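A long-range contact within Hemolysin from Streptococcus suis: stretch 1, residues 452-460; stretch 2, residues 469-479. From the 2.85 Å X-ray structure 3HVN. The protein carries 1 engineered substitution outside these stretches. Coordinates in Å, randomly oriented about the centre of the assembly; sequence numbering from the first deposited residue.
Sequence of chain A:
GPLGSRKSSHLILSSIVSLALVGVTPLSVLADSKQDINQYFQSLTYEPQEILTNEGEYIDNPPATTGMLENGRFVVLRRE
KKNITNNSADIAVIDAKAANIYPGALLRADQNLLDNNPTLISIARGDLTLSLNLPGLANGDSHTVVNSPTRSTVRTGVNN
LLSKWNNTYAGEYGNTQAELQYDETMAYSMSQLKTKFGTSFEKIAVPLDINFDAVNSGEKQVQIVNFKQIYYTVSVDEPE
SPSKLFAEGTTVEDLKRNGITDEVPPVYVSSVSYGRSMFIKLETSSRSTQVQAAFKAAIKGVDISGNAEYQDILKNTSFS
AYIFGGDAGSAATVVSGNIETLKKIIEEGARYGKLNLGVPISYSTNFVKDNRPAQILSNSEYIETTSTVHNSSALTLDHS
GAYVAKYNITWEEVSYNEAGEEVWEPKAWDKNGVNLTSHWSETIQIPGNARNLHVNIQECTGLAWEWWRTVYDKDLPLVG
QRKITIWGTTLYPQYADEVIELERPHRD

Stretch 1 452-460: NLHVNIQEC
Stretch 2 (469-479) RTVYDKDLPLV

Two antiparallel strands, 452-460 and the strand already under way at Arg469, pair edge to edge, their axes 4.2 Å apart at closest approach and their N-to-C directions 149° apart. The backbone ladder carries the register. Val455 pairs with Lys474 through Val455 N to Lys474 O and Lys474 N to Val455 O, both 2.8 Å. Ile457 pairs likewise with Tyr472: Ile457 N to Tyr472 O and Tyr472 N to Ile457 O are each 2.8 Å. Glu459 and Arg469 close the far end, with Glu459 N to Arg469 O 2.8 Å and Arg469 N to Glu459 O 2.9 Å. Near the other end, Leu476 N donates to Leu453 O at 2.8 Å. Between these pairs lie the non-hydrogen-bonded pairs His454-Asp475, Asn456-Asp473 and Gln458-Thr470, with CA atoms 4.1 to 4.3 Å apart. The narrow spacing permits CA-H...O contacts such as Asp473 CA to Val455 O at 3.2 Å and Asn456 CA to Tyr472 O at 3.3 Å.

Most of both strands is extended, but Asn452 has phi/psi 58/55, and Val471 turns to -102/-39 at a beta bulge that shifts the register by one between Ile457 and Gln458. Ile457 O therefore accepts from both Tyr472 N and Val471 N, the latter at 2.9 Å. At the bulge Val471 points toward the first strand, where its CG2 lies 3.3 Å from Glu459 CB.

The short side-chain bonds centre on the imidazole of His454, whose t rotamer (chi1 -180°, chi2 76°) sets the ring between two aspartates, each at its edge and near its plane. His454 ND1 donates to Asp475 OD2 at 2.6 Å, and His454 NE2 makes a weak bond to Asp473 OD1, also 2.6 Å, its angle at hydrogen only 128°. Two nitrogens facing two carboxylates suit a histidine that can donate from both. Asp475 takes chi1 -64° (m) and Asp473 chi1 -170° (t), and the ends of both side chains come nearer the first strand than their CA-to-CB bonds suggest. Asn456 (t, chi2 -31°) brings ND2 within 2.9 Å of Asp473 OD1, but at a poor angle for a hydrogen bond; Asn456 OD1 accepts a weak bond from Gln458 NE2 at 3.4 Å along the same strand.

On the other face, Leu453, Val455, Ile457, Tyr472 and Leu476 form a buried, mainly apolar cluster. Ile457 (chi1 49°, p; chi2 t) places CG1 3.2 Å from Tyr472 CB. The Tyr472 ring (chi1 t, chi2 104°) comes beside Val455 (t), with CE2 3.9 Å from Val455 CG1, while its OH is hydrogen-bonded elsewhere in the structure. Val455 CG2 meets Leu476 CD1 (m, t) at 3.5 Å. Leu453 (t, p) sets CD2 3.7 Å from Leu476 CB and 3.6 Å from Leu478 CD2 (m, t). Charged residues share this face: buried Glu459 (chi1 155°, t; chi2 -87°, m), its OE2 bonded just outside the stretches; Lys474 (m, then t throughout), its NZ bonded elsewhere; and Arg469 (all t), its end leading away. Together the stretches bury 815 Å², both sides summed.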

# COMPACT_ATOMS: atom_id res chain seq x y z
N ASN A 452 27.98 -3.23 -19.38
CA ASN A 452 28.79 -2.88 -20.54
C ASN A 452 29.87 -3.92 -20.84
O ASN A 452 31.05 -3.60 -20.91
CB ASN A 452 29.43 -1.50 -20.36
CG ASN A 452 28.41 -0.38 -20.33
OD1 ASN A 452 27.20 -0.63 -20.30
ND2 ASN A 452 28.88 0.86 -20.34
N LEU A 453 29.44 -5.17 -21.00
CA LEU A 453 30.35 -6.26 -21.31
C LEU A 453 30.78 -6.22 -22.77
O LEU A 453 29.96 -6.04 -23.67
CB LEU A 453 29.70 -7.61 -21.00
CG LEU A 453 30.35 -8.84 -21.64
CD1 LEU A 453 31.76 -9.05 -21.10
CD2 LEU A 453 29.49 -10.08 -21.42
N HIS A 454 32.08 -6.40 -23.01
CA HIS A 454 32.59 -6.49 -24.37
C HIS A 454 33.59 -7.63 -24.54
O HIS A 454 34.48 -7.82 -23.71
CB HIS A 454 33.24 -5.17 -24.80
CG HIS A 454 33.78 -5.20 -26.20
ND1 HIS A 454 32.97 -5.12 -27.31
CD2 HIS A 454 35.04 -5.31 -26.67
CE1 HIS A 454 33.71 -5.17 -28.40
NE2 HIS A 454 34.97 -5.29 -28.04
N VAL A 455 33.41 -8.39 -25.62
CA VAL A 455 34.27 -9.53 -25.91
C VAL A 455 35.00 -9.36 -27.24
O VAL A 455 34.37 -9.12 -28.28
CB VAL A 455 33.46 -10.84 -25.94
CG1 VAL A 455 34.36 -12.00 -26.37
CG2 VAL A 455 32.84 -11.11 -24.58
N ASN A 456 36.32 -9.49 -27.19
CA ASN A 456 37.16 -9.40 -28.38
C ASN A 456 38.19 -10.53 -28.41
O ASN A 456 39.11 -10.56 -27.60
CB ASN A 456 37.86 -8.04 -28.43
CG ASN A 456 38.70 -7.87 -29.69
OD1 ASN A 456 39.25 -8.83 -30.23
ND2 ASN A 456 38.81 -6.63 -30.16
N ILE A 457 38.02 -11.45 -29.35
CA ILE A 457 38.95 -12.55 -29.53
C ILE A 457 39.51 -12.58 -30.95
O ILE A 457 38.76 -12.50 -31.93
CB ILE A 457 38.30 -13.90 -29.19
CG1 ILE A 457 36.95 -14.03 -29.89
CG2 ILE A 457 38.11 -14.03 -27.69
CD1 ILE A 457 36.09 -15.15 -29.35
N GLN A 458 40.83 -12.70 -31.05
CA GLN A 458 41.51 -12.70 -32.34
C GLN A 458 42.30 -14.00 -32.52
O GLN A 458 42.56 -14.71 -31.56
CB GLN A 458 42.45 -11.50 -32.44
CG GLN A 458 41.80 -10.18 -32.06
CD GLN A 458 42.80 -9.05 -31.92
OE1 GLN A 458 43.93 -9.15 -32.38
NE2 GLN A 458 42.38 -7.96 -31.29
N GLU A 459 42.66 -14.29 -33.76
CA GLU A 459 43.42 -15.51 -34.07
C GLU A 459 44.69 -15.21 -34.84
O GLU A 459 44.69 -14.42 -35.79
CB GLU A 459 42.54 -16.51 -34.83
CG GLU A 459 43.31 -17.49 -35.70
CD GLU A 459 43.58 -16.94 -37.08
OE1 GLU A 459 42.95 -15.92 -37.45
OE2 GLU A 459 44.41 -17.52 -37.81
N CYS A 460 45.79 -15.85 -34.44
CA CYS A 460 47.08 -15.64 -35.07
C CYS A 460 47.17 -16.35 -36.42
O CYS A 460 46.82 -17.52 -36.53
CB CYS A 460 48.21 -16.11 -34.15
SG CYS A 460 49.87 -15.84 -34.81
N ARG A 469 44.49 -11.73 -36.95
CA ARG A 469 43.19 -11.56 -37.58
C ARG A 469 42.08 -11.60 -36.55
O ARG A 469 41.89 -12.61 -35.86
CB ARG A 469 42.97 -12.65 -38.64
CG ARG A 469 41.55 -12.68 -39.20
CD ARG A 469 41.40 -13.77 -40.26
NE ARG A 469 40.02 -13.92 -40.69
CZ ARG A 469 39.62 -14.78 -41.62
NH1 ARG A 469 40.50 -15.56 -42.23
NH2 ARG A 469 38.33 -14.85 -41.95
N THR A 470 41.34 -10.50 -36.43
CA THR A 470 40.23 -10.41 -35.50
C THR A 470 39.16 -11.45 -35.85
O THR A 470 38.70 -11.52 -36.99
CB THR A 470 39.60 -9.01 -35.49
OG1 THR A 470 38.38 -9.03 -34.75
CG2 THR A 470 39.32 -8.53 -36.91
N VAL A 471 38.79 -12.26 -34.87
CA VAL A 471 37.84 -13.34 -35.09
C VAL A 471 36.45 -12.98 -34.58
O VAL A 471 35.44 -13.32 -35.20
CB VAL A 471 38.30 -14.65 -34.42
CG1 VAL A 471 37.18 -15.68 -34.43
CG2 VAL A 471 39.54 -15.18 -35.11
N TYR A 472 36.40 -12.30 -33.43
CA TYR A 472 35.13 -11.96 -32.81
C TYR A 472 35.27 -10.68 -32.00
O TYR A 472 36.28 -10.48 -31.32
CB TYR A 472 34.66 -13.12 -31.92
CG TYR A 472 33.32 -12.93 -31.25
CD1 TYR A 472 32.19 -13.58 -31.72
CD2 TYR A 472 33.20 -12.13 -30.12
CE1 TYR A 472 30.96 -13.41 -31.10
CE2 TYR A 472 31.98 -11.96 -29.49
CZ TYR A 472 30.87 -12.60 -29.98
OH TYR A 472 29.65 -12.44 -29.36
N ASP A 473 34.27 -9.81 -32.07
CA ASP A 473 34.33 -8.53 -31.38
C ASP A 473 32.93 -7.97 -31.19
O ASP A 473 32.34 -7.42 -32.13
CB ASP A 473 35.18 -7.54 -32.18
CG ASP A 473 35.47 -6.27 -31.41
OD1 ASP A 473 35.90 -6.37 -30.24
OD2 ASP A 473 35.28 -5.17 -31.97
N LYS A 474 32.39 -8.10 -29.98
CA LYS A 474 31.01 -7.68 -29.74
C LYS A 474 30.76 -7.13 -28.34
O LYS A 474 31.40 -7.54 -27.37
CB LYS A 474 30.05 -8.83 -30.01
CG LYS A 474 29.98 -9.29 -31.46
CD LYS A 474 28.97 -10.41 -31.63
CE LYS A 474 28.98 -10.97 -33.04
NZ LYS A 474 28.05 -12.12 -33.19
N ASP A 475 29.81 -6.20 -28.26
CA ASP A 475 29.24 -5.79 -26.98
C ASP A 475 28.17 -6.81 -26.62
O ASP A 475 27.27 -7.07 -27.42
CB ASP A 475 28.61 -4.40 -27.09
CG ASP A 475 29.63 -3.32 -27.41
OD1 ASP A 475 29.21 -2.20 -27.78
OD2 ASP A 475 30.84 -3.58 -27.28
N LEU A 476 28.28 -7.41 -25.44
CA LEU A 476 27.37 -8.47 -25.06
C LEU A 476 26.54 -8.13 -23.83
O LEU A 476 27.05 -7.57 -22.86
CB LEU A 476 28.13 -9.78 -24.82
CG LEU A 476 28.89 -10.35 -26.03
CD1 LEU A 476 29.55 -11.67 -25.67
CD2 LEU A 476 27.95 -10.52 -27.21
N PRO A 477 25.24 -8.47 -23.87
CA PRO A 477 24.35 -8.35 -22.71
C PRO A 477 24.77 -9.34 -21.63
O PRO A 477 25.19 -10.46 -21.96
CB PRO A 477 22.98 -8.74 -23.27
CG PRO A 477 23.10 -8.57 -24.75
CD PRO A 477 24.51 -8.90 -25.07
N LEU A 478 24.67 -8.95 -20.37
CA LEU A 478 25.06 -9.83 -19.27
C LEU A 478 23.98 -10.87 -18.97
O LEU A 478 23.39 -10.87 -17.90
CB LEU A 478 25.39 -9.02 -18.02
CG LEU A 478 26.73 -8.28 -18.07
CD1 LEU A 478 26.96 -7.51 -16.79
CD2 LEU A 478 27.86 -9.26 -18.32
N VAL A 479 23.74 -11.75 -19.94
CA VAL A 479 22.76 -12.81 -19.78
C VAL A 479 23.25 -13.84 -18.77
O VAL A 479 24.43 -13.84 -18.40
CB VAL A 479 22.48 -13.51 -21.13
CG1 VAL A 479 23.65 -14.39 -21.53
CG2 VAL A 479 21.19 -14.33 -21.06